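Local coordinates for ASCH domain-containing protein (Enterococcus faecalis, PDB 1T62) that is of unknown function but carries an ASCH domain of the PUA clan, a fold whose relatives often bind RNA, so a role in nucleic-acid binding is possible, at residues M1-L13 with Y71-I84. Numbering follows the deposited sequence.
Sequences MLKNVEVFWQNFL and YDIILDGQSQPLAI
F8 drives its ring edge into the hairpin 71-84, against I73 and the backbone of A83, with P81 alongside. Its CG stands anti to the backbone N (chi1 178°), which carries the ring away from the helix backbone toward the strands. The CD1 corner packs on P81 CB and on I73 CG2, both at 4.0 Å. The far end reaches the backbone of A83, whose C atom lies in the ring plane 3.7 Å from F8 CE1. I73 is shared by three helix residues: its CG2 meets F8, while its CD1 meets V5 CG1 and lies 3.8 Å from W9 CB. The W9 side chain crosses I73 at about a right angle. One turn on, F12 points its ring edge at the face of Y71 in an offset edge-to-face pair, centroids 5.6 Å apart and planes at 62°. One face of F12 is turned to I84 CG1. At the other end the bent side chain of M1 brings SD and CE beside Q80 NE2, and N4 CB rests on P81 CG.

A type I turn spans D76 to S79, and D76 OD1 accepts from Q80 N at 2.8 Å. L82 and A83 both face I74 in a classic beta bulge, so I74 O takes two backbone N-H groups.

The contact is a buried, largely apolar helix-on-sheet packing. Helix 2-13 runs at 28° to strand 81-84, their axes 9.5 Å apart. V25 of strand 24-27 touches V5 and I73, V149 of strand 140-151 touches F12 and I84, and M1 packs on V25 of the second subunit.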
loop_
_atom_site.group_PDB
_atom_site.type_symbol
_atom_site.label_atom_id
_atom_site.label_comp_id
_atom_site.label_asym_id
_atom_site.label_seq_id
_atom_site.Cartn_x
_atom_site.Cartn_y
_atom_site.Cartn_z
ATOM N N MET B 1 5.032 10.403 3.927
ATOM C CA MET B 1 4.398 9.093 4.289
ATOM C C MET B 1 5.052 8.458 5.522
ATOM O O MET B 1 4.381 7.836 6.350
ATOM C CB MET B 1 4.437 8.130 3.095
ATOM C CG MET B 1 3.037 7.683 2.628
ATOM S SD MET B 1 2.667 7.846 0.832
ATOM C CE MET B 1 1.625 9.325 0.793
ATOM N N LEU B 2 6.367 8.619 5.642
ATOM C CA LEU B 2 7.103 8.111 6.794
ATOM C C LEU B 2 6.556 8.923 7.953
ATOM O O LEU B 2 6.296 8.398 9.028
ATOM C CB LEU B 2 8.606 8.375 6.614
ATOM C CG LEU B 2 9.642 8.053 7.705
ATOM C CD1 LEU B 2 10.193 9.345 8.301
ATOM C CD2 LEU B 2 9.023 7.164 8.775
ATOM N N LYS B 3 6.355 10.211 7.698
ATOM C CA LYS B 3 5.835 11.145 8.688
ATOM C C LYS B 3 4.370 10.889 9.026
ATOM O O LYS B 3 3.936 11.145 10.143
ATOM C CB LYS B 3 6.006 12.583 8.187
ATOM C CG LYS B 3 7.429 13.083 8.237
ATOM C CD LYS B 3 7.848 13.289 9.672
ATOM C CE LYS B 3 9.342 13.576 9.813
ATOM N NZ LYS B 3 10.188 12.356 9.592
ATOM N N ASN B 4 3.602 10.392 8.066
ATOM C CA ASN B 4 2.196 10.123 8.318
ATOM C C ASN B 4 2.076 9.154 9.474
ATOM O O ASN B 4 1.234 9.331 10.355
ATOM C CB ASN B 4 1.544 9.515 7.091
ATOM C CG ASN B 4 1.729 10.363 5.871
ATOM O OD1 ASN B 4 2.829 10.857 5.606
ATOM N ND2 ASN B 4 0.661 10.537 5.108
ATOM N N VAL B 5 2.924 8.125 9.474
ATOM C CA VAL B 5 2.897 7.113 10.530
ATOM C C VAL B 5 3.498 7.712 11.786
ATOM O O VAL B 5 2.957 7.559 12.873
ATOM C CB VAL B 5 3.701 5.851 10.143
ATOM C CG1 VAL B 5 3.213 4.680 10.946
ATOM C CG2 VAL B 5 3.548 5.553 8.661
ATOM N N GLU B 6 4.619 8.406 11.637
ATOM C CA GLU B 6 5.268 9.040 12.780
ATOM C C GLU B 6 4.229 9.911 13.503
ATOM O O GLU B 6 4.146 9.903 14.731
ATOM C CB GLU B 6 6.448 9.895 12.296
ATOM C CG GLU B 6 7.280 10.537 13.400
ATOM C CD GLU B 6 8.250 11.589 12.867
ATOM O OE1 GLU B 6 9.009 11.271 11.919
ATOM O OE2 GLU B 6 8.253 12.725 13.405
ATOM N N VAL B 7 3.429 10.632 12.713
ATOM C CA VAL B 7 2.371 11.537 13.182
ATOM C C VAL B 7 1.155 10.801 13.764
ATOM O O VAL B 7 0.657 11.138 14.839
ATOM C CB VAL B 7 1.888 12.448 12.013
ATOM C CG1 VAL B 7 0.628 13.201 12.395
ATOM C CG2 VAL B 7 3.000 13.430 11.625
ATOM N N PHE B 8 0.666 9.808 13.041
ATOM C CA PHE B 8 -0.478 9.033 13.498
ATOM C C PHE B 8 -0.172 8.506 14.897
ATOM O O PHE B 8 -0.932 8.726 15.841
ATOM C CB PHE B 8 -0.708 7.864 12.534
ATOM C CG PHE B 8 -1.847 6.946 12.912
ATOM C CD1 PHE B 8 -1.814 5.598 12.530
ATOM C CD2 PHE B 8 -2.982 7.427 13.558
ATOM C CE1 PHE B 8 -2.889 4.755 12.775
ATOM C CE2 PHE B 8 -4.068 6.581 13.808
ATOM C CZ PHE B 8 -4.021 5.246 13.413
ATOM N N TRP B 9 0.961 7.829 15.037
ATOM C CA TRP B 9 1.312 7.259 16.321
ATOM C C TRP B 9 1.542 8.324 17.365
ATOM O O TRP B 9 1.111 8.180 18.509
ATOM C CB TRP B 9 2.544 6.365 16.200
ATOM C CG TRP B 9 2.560 5.340 17.284
ATOM C CD1 TRP B 9 1.606 4.377 17.536
ATOM C CD2 TRP B 9 3.519 5.230 18.316
ATOM N NE1 TRP B 9 1.919 3.684 18.677
ATOM C CE2 TRP B 9 3.089 4.187 19.178
ATOM C CE3 TRP B 9 4.700 5.910 18.606
ATOM C CZ2 TRP B 9 3.804 3.820 20.309
ATOM C CZ3 TRP B 9 5.407 5.548 19.723
ATOM C CH2 TRP B 9 4.959 4.512 20.567
ATOM N N GLN B 10 2.235 9.388 16.970
ATOM C CA GLN B 10 2.503 10.517 17.859
ATOM C C GLN B 10 1.137 10.920 18.435
ATOM O O GLN B 10 0.926 10.885 19.645
ATOM C CB GLN B 10 3.117 11.663 17.039
ATOM C CG GLN B 10 3.588 12.888 17.810
ATOM C CD GLN B 10 3.984 14.046 16.876
ATOM O OE1 GLN B 10 4.901 13.921 16.054
ATOM N NE2 GLN B 10 3.285 15.173 17.002
ATOM N N ASN B 11 0.200 11.267 17.560
ATOM C CA ASN B 11 -1.120 11.651 18.019
ATOM C C ASN B 11 -1.654 10.603 18.995
ATOM O O ASN B 11 -2.304 10.942 19.981
ATOM C CB ASN B 11 -2.101 11.795 16.846
ATOM C CG ASN B 11 -1.751 12.956 15.891
ATOM O OD1 ASN B 11 -1.146 13.964 16.288
ATOM N ND2 ASN B 11 -2.168 12.821 14.627
ATOM N N PHE B 12 -1.376 9.327 18.733
ATOM C CA PHE B 12 -1.858 8.258 19.613
ATOM C C PHE B 12 -1.305 8.358 21.035
ATOM O O PHE B 12 -2.048 8.234 21.994
ATOM C CB PHE B 12 -1.512 6.880 19.032
ATOM C CG PHE B 12 -1.967 5.725 19.896
ATOM C CD1 PHE B 12 -3.312 5.378 19.974
ATOM C CD2 PHE B 12 -1.051 5.004 20.666
ATOM C CE1 PHE B 12 -3.737 4.332 20.806
ATOM C CE2 PHE B 12 -1.474 3.957 21.498
ATOM C CZ PHE B 12 -2.820 3.627 21.565
ATOM N N LEU B 13 -0.003 8.575 21.169
ATOM C CA LEU B 13 0.629 8.671 22.483
ATOM C C LEU B 13 0.122 9.852 23.305
ATOM O O LEU B 13 0.165 9.837 24.535
ATOM C CB LEU B 13 2.145 8.796 22.336
ATOM C CG LEU B 13 2.868 7.665 21.607
ATOM C CD1 LEU B 13 4.353 7.976 21.551
ATOM C CD2 LEU B 13 2.627 6.341 22.328
ATOM N N TYR B 71 2.071 -3.198 20.113
ATOM C CA TYR B 71 1.246 -2.480 19.145
ATOM C C TYR B 71 1.772 -2.601 17.718
ATOM O O TYR B 71 2.958 -2.832 17.479
ATOM C CB TYR B 71 1.158 -0.992 19.477
ATOM C CG TYR B 71 0.504 -0.663 20.790
ATOM C CD1 TYR B 71 1.252 -0.600 21.963
ATOM C CD2 TYR B 71 -0.856 -0.385 20.856
ATOM C CE1 TYR B 71 0.661 -0.260 23.171
ATOM C CE2 TYR B 71 -1.465 -0.050 22.055
ATOM C CZ TYR B 71 -0.704 0.010 23.212
ATOM O OH TYR B 71 -1.308 0.311 24.416
ATOM N N ASP B 72 0.863 -2.435 16.772
ATOM C CA ASP B 72 1.209 -2.489 15.370
ATOM C C ASP B 72 0.401 -1.456 14.613
ATOM O O ASP B 72 -0.823 -1.404 14.734
ATOM C CB ASP B 72 0.915 -3.862 14.790
ATOM C CG ASP B 72 1.787 -4.935 15.379
ATOM O OD1 ASP B 72 1.544 -5.312 16.547
ATOM O OD2 ASP B 72 2.712 -5.395 14.675
ATOM N N ILE B 73 1.092 -0.617 13.849
ATOM C CA ILE B 73 0.415 0.381 13.048
ATOM C C ILE B 73 0.028 -0.367 11.774
ATOM O O ILE B 73 0.861 -1.032 11.166
ATOM C CB ILE B 73 1.366 1.562 12.761
ATOM C CG1 ILE B 73 1.747 2.225 14.091
ATOM C CG2 ILE B 73 0.703 2.574 11.852
ATOM C CD1 ILE B 73 2.825 3.292 13.988
ATOM N N ILE B 74 -1.241 -0.289 11.387
ATOM C CA ILE B 74 -1.724 -0.996 10.199
ATOM C C ILE B 74 -1.985 -0.114 8.979
ATOM O O ILE B 74 -2.670 0.903 9.076
ATOM C CB ILE B 74 -3.015 -1.740 10.517
ATOM C CG1 ILE B 74 -2.751 -2.782 11.598
ATOM C CG2 ILE B 74 -3.578 -2.349 9.265
ATOM C CD1 ILE B 74 -1.702 -3.791 11.216
ATOM N N LEU B 75 -1.451 -0.517 7.829
ATOM C CA LEU B 75 -1.637 0.237 6.593
ATOM C C LEU B 75 -2.661 -0.443 5.714
ATOM O O LEU B 75 -2.850 -1.656 5.810
ATOM C CB LEU B 75 -0.327 0.331 5.824
ATOM C CG LEU B 75 0.804 1.068 6.530
ATOM C CD1 LEU B 75 2.038 1.061 5.652
ATOM C CD2 LEU B 75 0.373 2.496 6.821
ATOM N N ASP B 76 -3.327 0.334 4.864
ATOM C CA ASP B 76 -4.317 -0.228 3.948
ATOM C C ASP B 76 -3.628 -0.559 2.619
ATOM O O ASP B 76 -2.403 -0.441 2.507
ATOM C CB ASP B 76 -5.495 0.742 3.746
ATOM C CG ASP B 76 -5.095 2.051 3.063
ATOM O OD1 ASP B 76 -3.891 2.383 2.998
ATOM O OD2 ASP B 76 -6.007 2.766 2.601
ATOM N N GLY B 77 -4.402 -0.989 1.629
ATOM C CA GLY B 77 -3.834 -1.341 0.339
ATOM C C GLY B 77 -2.930 -0.300 -0.296
ATOM O O GLY B 77 -1.968 -0.651 -0.982
ATOM N N GLN B 78 -3.235 0.980 -0.075
ATOM C CA GLN B 78 -2.444 2.076 -0.629
ATOM C C GLN B 78 -1.337 2.520 0.304
ATOM O O GLN B 78 -0.944 3.682 0.287
ATOM C CB GLN B 78 -3.321 3.288 -0.928
ATOM C CG GLN B 78 -4.292 3.076 -2.045
ATOM C CD GLN B 78 -5.495 2.292 -1.615
ATOM O OE1 GLN B 78 -6.271 1.829 -2.445
ATOM N NE2 GLN B 78 -5.670 2.145 -0.307
ATOM N N SER B 79 -0.847 1.602 1.125
ATOM C CA SER B 79 0.230 1.897 2.059
ATOM C C SER B 79 -0.011 3.180 2.851
ATOM O O SER B 79 0.925 3.881 3.229
ATOM C CB SER B 79 1.558 1.981 1.305
ATOM O OG SER B 79 1.744 0.825 0.502
ATOM N N GLN B 80 -1.279 3.483 3.099
ATOM C CA GLN B 80 -1.645 4.656 3.874
ATOM C C GLN B 80 -2.056 4.158 5.256
ATOM O O GLN B 80 -2.682 3.108 5.374
ATOM C CB GLN B 80 -2.824 5.362 3.214
ATOM C CG GLN B 80 -2.545 5.882 1.823
ATOM C CD GLN B 80 -1.553 7.020 1.830
ATOM O OE1 GLN B 80 -1.759 8.024 2.514
ATOM N NE2 GLN B 80 -0.470 6.875 1.071
ATOM N N PRO B 81 -1.697 4.889 6.323
ATOM C CA PRO B 81 -2.062 4.475 7.683
ATOM C C PRO B 81 -3.551 4.255 7.823
ATOM O O PRO B 81 -4.351 5.079 7.393
ATOM C CB PRO B 81 -1.548 5.616 8.557
ATOM C CG PRO B 81 -1.397 6.754 7.610
ATOM C CD PRO B 81 -0.903 6.119 6.351
ATOM N N LEU B 82 -3.908 3.132 8.432
ATOM C CA LEU B 82 -5.298 2.734 8.610
ATOM C C LEU B 82 -5.764 2.809 10.060
ATOM O O LEU B 82 -6.668 3.568 10.396
ATOM C CB LEU B 82 -5.467 1.304 8.112
ATOM C CG LEU B 82 -6.642 0.946 7.216
ATOM C CD1 LEU B 82 -6.702 -0.566 7.113
ATOM C CD2 LEU B 82 -7.929 1.494 7.788
ATOM N N ALA B 83 -5.166 1.994 10.916
ATOM C CA ALA B 83 -5.525 1.991 12.326
ATOM C C ALA B 83 -4.394 1.368 13.106
ATOM O O ALA B 83 -3.497 0.768 12.525
ATOM C CB ALA B 83 -6.794 1.195 12.545
ATOM N N ILE B 84 -4.410 1.531 14.420
ATOM C CA ILE B 84 -3.382 0.914 15.233
ATOM C C ILE B 84 -4.080 -0.119 16.137
ATOM O O ILE B 84 -5.209 0.084 16.590
ATOM C CB ILE B 84 -2.548 1.973 16.027
ATOM C CG1 ILE B 84 -2.526 1.626 17.501
ATOM C CG2 ILE B 84 -3.044 3.362 15.774
ATOM C CD1 ILE B 84 -1.360 0.754 17.844
#